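Local coordinates for protein TonB-dependent siderophore receptor (Pseudomonas aeruginosa 39016, PDB 5NEC) that probably takes up iron-loaded siderophores across the outer membrane, powered by TonB, and may also admit drugs conjugated to siderophores, at residues D64-S69 with Q696-N701; R203-V208 with G266-L271; D258-V263 with Y674-W679. One frame throughout, in Å; residues are numbered along the deposited sequence.

Interaction 1: residues D64-S69 with Q696-N701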
# COMPACT_ATOMS: atom_id res chain seq x y z
N ASP A 64 17.52 -0.15 2.86
CA ASP A 64 18.22 1.02 3.43
C ASP A 64 17.35 1.83 4.41
O ASP A 64 17.88 2.37 5.39
CB ASP A 64 18.77 1.95 2.33
CG ASP A 64 19.94 1.34 1.53
OD1 ASP A 64 20.55 0.33 1.96
OD2 ASP A 64 20.25 1.88 0.46
N THR A 65 16.05 1.91 4.13
CA THR A 65 15.08 2.55 5.04
C THR A 65 14.65 1.62 6.19
O THR A 65 14.02 2.08 7.12
CB THR A 65 13.81 3.05 4.30
OG1 THR A 65 13.10 1.96 3.70
CG2 THR A 65 14.16 4.10 3.22
N ALA A 66 14.98 0.34 6.11
CA ALA A 66 14.55 -0.69 7.07
C ALA A 66 13.02 -0.72 7.26
O ALA A 66 12.53 -0.98 8.35
CB ALA A 66 15.26 -0.52 8.40
N ALA A 67 12.29 -0.49 6.17
CA ALA A 67 10.84 -0.57 6.14
C ALA A 67 10.37 -1.96 6.56
O ALA A 67 10.88 -2.95 6.05
CB ALA A 67 10.33 -0.26 4.74
N VAL A 68 9.41 -2.02 7.48
CA VAL A 68 8.84 -3.29 7.94
C VAL A 68 7.42 -3.52 7.41
O VAL A 68 6.77 -4.50 7.78
CB VAL A 68 8.89 -3.44 9.49
CG1 VAL A 68 10.33 -3.40 9.97
CG2 VAL A 68 8.07 -2.37 10.20
N SER A 69 6.93 -2.61 6.57
CA SER A 69 5.60 -2.75 5.98
C SER A 69 5.49 -1.99 4.68
O SER A 69 6.37 -1.19 4.34
CB SER A 69 4.51 -2.27 6.94
OG SER A 69 4.52 -0.86 7.05
N GLN A 696 23.61 -2.54 10.33
CA GLN A 696 22.89 -1.31 9.95
C GLN A 696 22.21 -0.63 11.14
O GLN A 696 21.68 -1.29 12.02
CB GLN A 696 21.87 -1.60 8.84
CG GLN A 696 21.41 -0.35 8.11
CD GLN A 696 20.53 -0.66 6.92
OE1 GLN A 696 20.98 -1.24 5.94
NE2 GLN A 696 19.26 -0.23 6.99
N LEU A 697 22.26 0.70 11.17
CA LEU A 697 21.60 1.49 12.19
C LEU A 697 20.60 2.37 11.46
O LEU A 697 20.95 2.97 10.44
CB LEU A 697 22.62 2.38 12.94
CG LEU A 697 22.10 3.36 14.00
CD1 LEU A 697 21.39 2.64 15.14
CD2 LEU A 697 23.27 4.16 14.57
N ASN A 698 19.36 2.40 11.94
CA ASN A 698 18.35 3.33 11.43
C ASN A 698 17.76 4.14 12.58
O ASN A 698 17.45 3.58 13.64
CB ASN A 698 17.24 2.57 10.71
CG ASN A 698 17.67 2.07 9.36
OD1 ASN A 698 18.27 0.99 9.23
ND2 ASN A 698 17.35 2.85 8.32
N VAL A 699 17.62 5.44 12.37
CA VAL A 699 16.90 6.29 13.30
C VAL A 699 15.72 6.83 12.52
O VAL A 699 15.89 7.55 11.54
CB VAL A 699 17.80 7.42 13.87
CG1 VAL A 699 17.03 8.28 14.86
CG2 VAL A 699 19.00 6.81 14.58
N GLN A 700 14.52 6.43 12.93
CA GLN A 700 13.28 6.84 12.29
C GLN A 700 12.70 7.96 13.13
O GLN A 700 12.59 7.81 14.34
CB GLN A 700 12.26 5.69 12.23
CG GLN A 700 12.79 4.33 11.79
CD GLN A 700 13.23 4.28 10.34
OE1 GLN A 700 13.41 5.31 9.67
NE2 GLN A 700 13.42 3.06 9.84
N ASN A 701 12.31 9.05 12.46
CA ASN A 701 11.71 10.21 13.11
C ASN A 701 12.74 10.76 14.10
O ASN A 701 12.58 10.65 15.31
CB ASN A 701 10.39 9.82 13.76
CG ASN A 701 9.54 11.00 14.14
OD1 ASN A 701 9.96 12.15 14.05
ND2 ASN A 701 8.32 10.72 14.59
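The carboxamide of Asn698 lies against the CB of Ala66, with OD1 3.5 Å from that methyl carbon, while its ND2 turns to the backbone carbonyl of Asp64. The bond from Asn698 ND2 to Asp64 O is 3.0 Å long and nearly straight, 168° at the hydrogen, and the acceptor lies in the amide plane. The amide is bound at its other end too: Gln696 NE2 reaches Asn698 OD1 at 2.7 Å, in the plane of that carbonyl and on a lone pair. Two bonds in the plane of one amide, one given and one received, should fix its rotation. Gln696 has CG anti to the backbone N (chi1 -162°) and an extended chain beyond it; its NE2 also bonds Lys63 O, whereas its 3.4 Å approach to Asp64 O has too poor an angle for a hydrogen bond.

Gln700 makes the second hydrogen bond across the contact. Its chain bends at chi2 (-67°), and its NE2 donates to Thr65 O over 3.0 Å, the oxygen again close to the amide plane. The carbonyls of Asp64 and Thr65 thus accept from Asn698 and Gln700, two residues apart on strand 693-700, whose CB atoms point toward the plug. Both carbonyls lie at the C-terminal end of helix 59-64, where Ala66, with positive phi, closes a Schellman motif. The carboxylate of Asp64 is engaged apart from this contact, by Tyr33 and Gln60, and Thr65 OG1 bonds back to Val61 O.

Of the six touching residues four are buried. Polar side chains of the barrel's inner wall holding backbone carbonyls of the plug, with 197 Å² of surface buried, both sides summed, form a plug-to-barrel interface characteristic of TonB-dependent receptors.

Interaction 2: residues R203-V208 with G266-L271; sequences RDEVDV and GNFYGL
One backbone oxygen, Asn267 O, is gripped by both terminal nitrogens of Arg203. NH1 and NH2 each stand 2.9 Å from Asn267 O, which lies at the edge of the guanidinium and near its plane. Both come from the same face of the carbonyl plane, NH1 well above it (51°) and NH2 tilted less. The remaining nitrogen, NE, forms a salt bridge with Asp241, so the planar group is held at several positions. Bends at chi2 and chi3 (-66° and -55°) fold the chain to bring NE round toward the loop.

Next to this clamp, Asp204 N donates to Gly266 O at 2.9 Å, and the CA atoms of Arg203 and Gly266 are 4.2 Å apart. Asp204 CG also lies 3.1 Å from Gly266 O, a close approach of the carboxylate group to this carbonyl.

Phe268 supplies the apolar half. Val206 CG2 lies over one ring face, offset toward the rim and 4.0 Å from Phe268 CD1, while Gly270 N sits over the centre of the opposite face. Asp204 O approaches Phe268 CB at 3.3 Å, and Glu205 CB meets the ring obliquely.

The chain turns a corner at Asp204 and Glu205, in the antiparallel hairpin 187-200/206-219. The long connection from strand 225-238 to strand 276-291 packs on this turn, as loops do at one end of a TonB-dependent receptor β-barrel, here probably the extracellular end.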
# COMPACT_ATOMS: atom_id res chain seq x y z
N ARG A 203 3.33 5.18 21.76
CA ARG A 203 1.95 4.71 21.93
C ARG A 203 1.92 3.69 23.09
O ARG A 203 2.57 2.65 23.01
CB ARG A 203 1.40 4.07 20.65
CG ARG A 203 1.59 4.85 19.35
CD ARG A 203 0.83 6.16 19.28
NE ARG A 203 -0.59 5.99 19.53
CZ ARG A 203 -1.31 6.56 20.50
NH1 ARG A 203 -0.79 7.39 21.38
NH2 ARG A 203 -2.60 6.29 20.60
N ASP A 204 1.17 3.99 24.14
CA ASP A 204 1.04 3.07 25.28
C ASP A 204 0.31 1.78 24.80
O ASP A 204 -0.68 1.85 24.09
CB ASP A 204 0.28 3.73 26.46
CG ASP A 204 1.06 4.89 27.15
OD1 ASP A 204 2.28 5.08 26.91
OD2 ASP A 204 0.45 5.62 27.98
N GLU A 205 0.88 0.62 25.15
CA GLU A 205 0.26 -0.70 25.00
C GLU A 205 0.09 -1.25 23.57
O GLU A 205 -0.05 -2.45 23.40
CB GLU A 205 -1.11 -0.76 25.70
CG GLU A 205 -1.08 -0.43 27.18
CD GLU A 205 -0.18 -1.33 27.98
OE1 GLU A 205 -0.11 -2.56 27.71
OE2 GLU A 205 0.47 -0.80 28.89
N VAL A 206 0.11 -0.41 22.56
CA VAL A 206 -0.14 -0.82 21.21
C VAL A 206 1.02 -1.72 20.79
O VAL A 206 2.17 -1.44 21.12
CB VAL A 206 -0.25 0.39 20.27
CG1 VAL A 206 -0.27 -0.03 18.80
CG2 VAL A 206 -1.47 1.20 20.64
N ASP A 207 0.70 -2.83 20.12
CA ASP A 207 1.73 -3.76 19.69
C ASP A 207 1.32 -4.63 18.51
O ASP A 207 0.15 -4.73 18.15
CB ASP A 207 2.28 -4.60 20.87
CG ASP A 207 1.31 -5.64 21.41
OD1 ASP A 207 0.25 -5.99 20.80
OD2 ASP A 207 1.63 -6.14 22.51
N VAL A 208 2.32 -5.25 17.91
CA VAL A 208 2.14 -6.06 16.72
C VAL A 208 2.92 -7.34 16.89
O VAL A 208 3.97 -7.38 17.55
CB VAL A 208 2.56 -5.33 15.42
CG1 VAL A 208 1.69 -4.08 15.21
CG2 VAL A 208 4.05 -4.97 15.41
N GLY A 266 1.65 9.36 24.48
CA GLY A 266 1.36 7.93 24.62
C GLY A 266 -0.10 7.55 24.83
O GLY A 266 -0.42 6.36 24.79
N ASN A 267 -0.99 8.52 25.04
CA ASN A 267 -2.38 8.22 25.38
C ASN A 267 -3.02 7.20 24.42
O ASN A 267 -3.08 7.41 23.20
CB ASN A 267 -3.24 9.48 25.37
CG ASN A 267 -3.09 10.33 26.62
OD1 ASN A 267 -2.16 10.17 27.39
ND2 ASN A 267 -4.03 11.25 26.82
N PHE A 268 -3.51 6.12 25.01
CA PHE A 268 -4.25 5.06 24.34
C PHE A 268 -5.62 4.93 25.03
O PHE A 268 -5.71 4.70 26.24
CB PHE A 268 -3.39 3.77 24.43
CG PHE A 268 -4.08 2.53 23.95
CD1 PHE A 268 -4.67 2.48 22.69
CD2 PHE A 268 -4.13 1.40 24.75
CE1 PHE A 268 -5.32 1.34 22.25
CE2 PHE A 268 -4.77 0.25 24.32
CZ PHE A 268 -5.36 0.22 23.06
N TYR A 269 -6.69 5.09 24.26
CA TYR A 269 -8.05 5.04 24.80
C TYR A 269 -8.70 3.65 24.75
O TYR A 269 -9.82 3.47 25.24
CB TYR A 269 -8.93 6.10 24.11
CG TYR A 269 -8.36 7.47 24.36
CD1 TYR A 269 -8.56 8.12 25.59
CD2 TYR A 269 -7.53 8.08 23.42
CE1 TYR A 269 -7.99 9.36 25.85
CE2 TYR A 269 -6.96 9.32 23.69
CZ TYR A 269 -7.20 9.94 24.91
OH TYR A 269 -6.64 11.15 25.16
N GLY A 270 -8.00 2.66 24.20
CA GLY A 270 -8.50 1.30 24.13
C GLY A 270 -8.24 0.50 25.39
O GLY A 270 -7.80 1.04 26.41
N LEU A 271 -8.50 -0.80 25.29
CA LEU A 271 -8.56 -1.71 26.41
C LEU A 271 -7.77 -2.97 26.12
O LEU A 271 -8.14 -3.75 25.25
CB LEU A 271 -10.00 -2.11 26.66
CG LEU A 271 -10.89 -1.01 27.22
CD1 LEU A 271 -12.37 -1.38 27.03
CD2 LEU A 271 -10.55 -0.74 28.67

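Interaction 3: residues D258-V263 with Y674-W679; sequences DKPVNV and YVPDYW
Lys259 and Tyr674 form the main side-chain contact, a CH-pi interaction. Lys259 CB sits over one face of the ring, 4.0 Å from the Tyr674 centroid and 21° off the ring normal, displaced toward the rim. The two side chains run side by side in the same direction, and Lys259 CD comes 3.5 Å from Tyr674 OH. In Tyr674, chi1 (81°) sets CG between the backbone N and the carbonyl carbon. Its CB does not point at the 258-263 segment, yet the hydroxyl end of the ring lies near Lys259 CD. The cation-pi partner of this ring is a different lysine, Lys664.

Backbone polar contacts frame this pair. Tyr674 N donates to Asp258 O at 3.0 Å, nearly along the C=O axis but bent at the hydrogen, 138°. Lys259 CA makes a CA-H...O contact of 3.4 Å with Tyr674 O, and Pro260 CD lies 3.5 Å from the same oxygen. The Asp258 carboxylate turns away, to a salt bridge with Arg252 and a hydrogen bond with Ser249.

Apolar contacts complete the surface. Pro260 CG meets Val675 CG1 at 4.1 Å, and Pro260 CD faces Pro676 CD at 4.4 Å. Phe708, on strand 708-711, touches both Pro260 and Val675.

Across 257 Å², one conventional hydrogen bond is joined by a CH-pi contact, a CA-H...O contact and apolar packing of Pro260 on Val675 and Pro676. The chemistry suggests that backbone hydrogen bonding, between Asp258 and both Tyr674 and Thr672, sets the loop beside the strand, while CH-pi and apolar contacts fill the interface; no salt bridge joins the two segments.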
# COMPACT_ATOMS: atom_id res chain seq x y z
N ASP A 258 -11.74 21.23 12.61
CA ASP A 258 -11.06 20.67 13.80
C ASP A 258 -9.90 19.71 13.48
O ASP A 258 -9.89 19.05 12.46
CB ASP A 258 -12.06 19.99 14.73
CG ASP A 258 -12.74 20.98 15.69
OD1 ASP A 258 -12.05 21.83 16.31
OD2 ASP A 258 -13.98 20.85 15.87
N LYS A 259 -8.95 19.66 14.40
CA LYS A 259 -7.79 18.78 14.33
C LYS A 259 -7.66 17.96 15.65
O LYS A 259 -8.38 18.21 16.61
CB LYS A 259 -6.55 19.62 14.05
CG LYS A 259 -6.19 20.61 15.14
CD LYS A 259 -4.82 21.22 14.86
CE LYS A 259 -4.25 21.93 16.07
NZ LYS A 259 -2.77 21.69 16.11
N PRO A 260 -6.74 16.96 15.69
CA PRO A 260 -6.69 16.13 16.89
C PRO A 260 -6.44 16.91 18.16
O PRO A 260 -5.70 17.86 18.13
CB PRO A 260 -5.53 15.17 16.61
CG PRO A 260 -5.51 15.06 15.13
CD PRO A 260 -5.86 16.44 14.64
N VAL A 261 -7.05 16.50 19.25
CA VAL A 261 -6.75 17.09 20.57
C VAL A 261 -5.26 16.96 20.90
O VAL A 261 -4.60 16.07 20.40
CB VAL A 261 -7.61 16.51 21.71
CG1 VAL A 261 -9.08 16.79 21.46
CG2 VAL A 261 -7.37 15.02 21.89
N ASN A 262 -4.75 17.88 21.71
CA ASN A 262 -3.38 17.84 22.19
C ASN A 262 -3.36 17.24 23.60
O ASN A 262 -3.74 17.88 24.56
CB ASN A 262 -2.76 19.23 22.15
CG ASN A 262 -1.26 19.21 22.42
OD1 ASN A 262 -0.53 18.36 21.90
ND2 ASN A 262 -0.81 20.14 23.26
N VAL A 263 -2.93 15.99 23.69
CA VAL A 263 -2.82 15.25 24.93
C VAL A 263 -1.44 14.62 24.99
O VAL A 263 -0.65 14.76 24.06
CB VAL A 263 -3.92 14.15 25.03
CG1 VAL A 263 -5.31 14.78 25.11
CG2 VAL A 263 -3.85 13.16 23.87
N TYR A 674 -9.27 17.55 9.98
CA TYR A 674 -8.00 17.49 9.28
C TYR A 674 -6.88 17.14 10.24
O TYR A 674 -7.06 17.22 11.45
CB TYR A 674 -7.69 18.84 8.58
CG TYR A 674 -7.13 19.92 9.47
CD1 TYR A 674 -7.97 20.74 10.22
CD2 TYR A 674 -5.75 20.14 9.56
CE1 TYR A 674 -7.47 21.76 11.03
CE2 TYR A 674 -5.23 21.14 10.36
CZ TYR A 674 -6.09 21.95 11.08
OH TYR A 674 -5.55 22.93 11.88
N VAL A 675 -5.74 16.72 9.67
CA VAL A 675 -4.50 16.56 10.42
C VAL A 675 -3.48 17.52 9.85
O VAL A 675 -3.40 17.68 8.63
CB VAL A 675 -3.95 15.12 10.43
CG1 VAL A 675 -4.93 14.19 11.12
CG2 VAL A 675 -3.56 14.62 9.04
N PRO A 676 -2.70 18.17 10.73
CA PRO A 676 -1.79 19.19 10.25
C PRO A 676 -0.60 18.63 9.45
O PRO A 676 -0.30 17.45 9.53
CB PRO A 676 -1.30 19.84 11.55
CG PRO A 676 -1.32 18.73 12.54
CD PRO A 676 -2.52 17.89 12.18
N ASP A 677 0.04 19.51 8.69
CA ASP A 677 1.26 19.21 7.97
C ASP A 677 2.42 18.92 8.93
O ASP A 677 2.34 19.29 10.11
CB ASP A 677 1.63 20.35 7.00
CG ASP A 677 2.09 21.65 7.69
OD1 ASP A 677 1.67 21.93 8.82
OD2 ASP A 677 2.88 22.40 7.08
N TYR A 678 3.46 18.25 8.42
CA TYR A 678 4.64 17.92 9.23
C TYR A 678 5.86 17.63 8.37
O TYR A 678 5.74 17.27 7.18
CB TYR A 678 4.37 16.70 10.12
CG TYR A 678 4.16 15.43 9.32
CD1 TYR A 678 2.91 15.13 8.80
CD2 TYR A 678 5.22 14.56 9.04
CE1 TYR A 678 2.70 13.98 8.05
CE2 TYR A 678 5.03 13.42 8.29
CZ TYR A 678 3.77 13.14 7.80
OH TYR A 678 3.56 12.00 7.06
N TRP A 679 7.02 17.78 9.00
CA TRP A 679 8.32 17.37 8.49
C TRP A 679 8.77 16.19 9.32
O TRP A 679 8.65 16.22 10.55
CB TRP A 679 9.34 18.51 8.64
CG TRP A 679 9.29 19.49 7.53
CD1 TRP A 679 8.65 20.70 7.52
CD2 TRP A 679 9.89 19.34 6.23
NE1 TRP A 679 8.82 21.31 6.29
CE2 TRP A 679 9.57 20.50 5.48
CE3 TRP A 679 10.66 18.33 5.62
CZ2 TRP A 679 10.00 20.68 4.17
CZ3 TRP A 679 11.08 18.52 4.32
CH2 TRP A 679 10.75 19.69 3.60

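How the interactions relate
Interactions 2 and 3 adjoin: their centres are 18 Å apart, and Tyr269 OH packs on Val263 CG2 at 3.7 Å. Both use the connection between strands 244-245 and 276-291, which meets the turn ahead of strand 206-219 through residues 266-271 and the start of strand 674-688 through residues 258-263. Interaction 1 instead joins plug to barrel wall. It touches neither of the others; its centre is about 22 Å from that of interaction 2 and 25 Å from that of interaction 3, with nearest atoms about 7 and 6 Å apart. Strands 674-688 and 693-700, used by interactions 3 and 1, are antiparallel neighbours in the barrel.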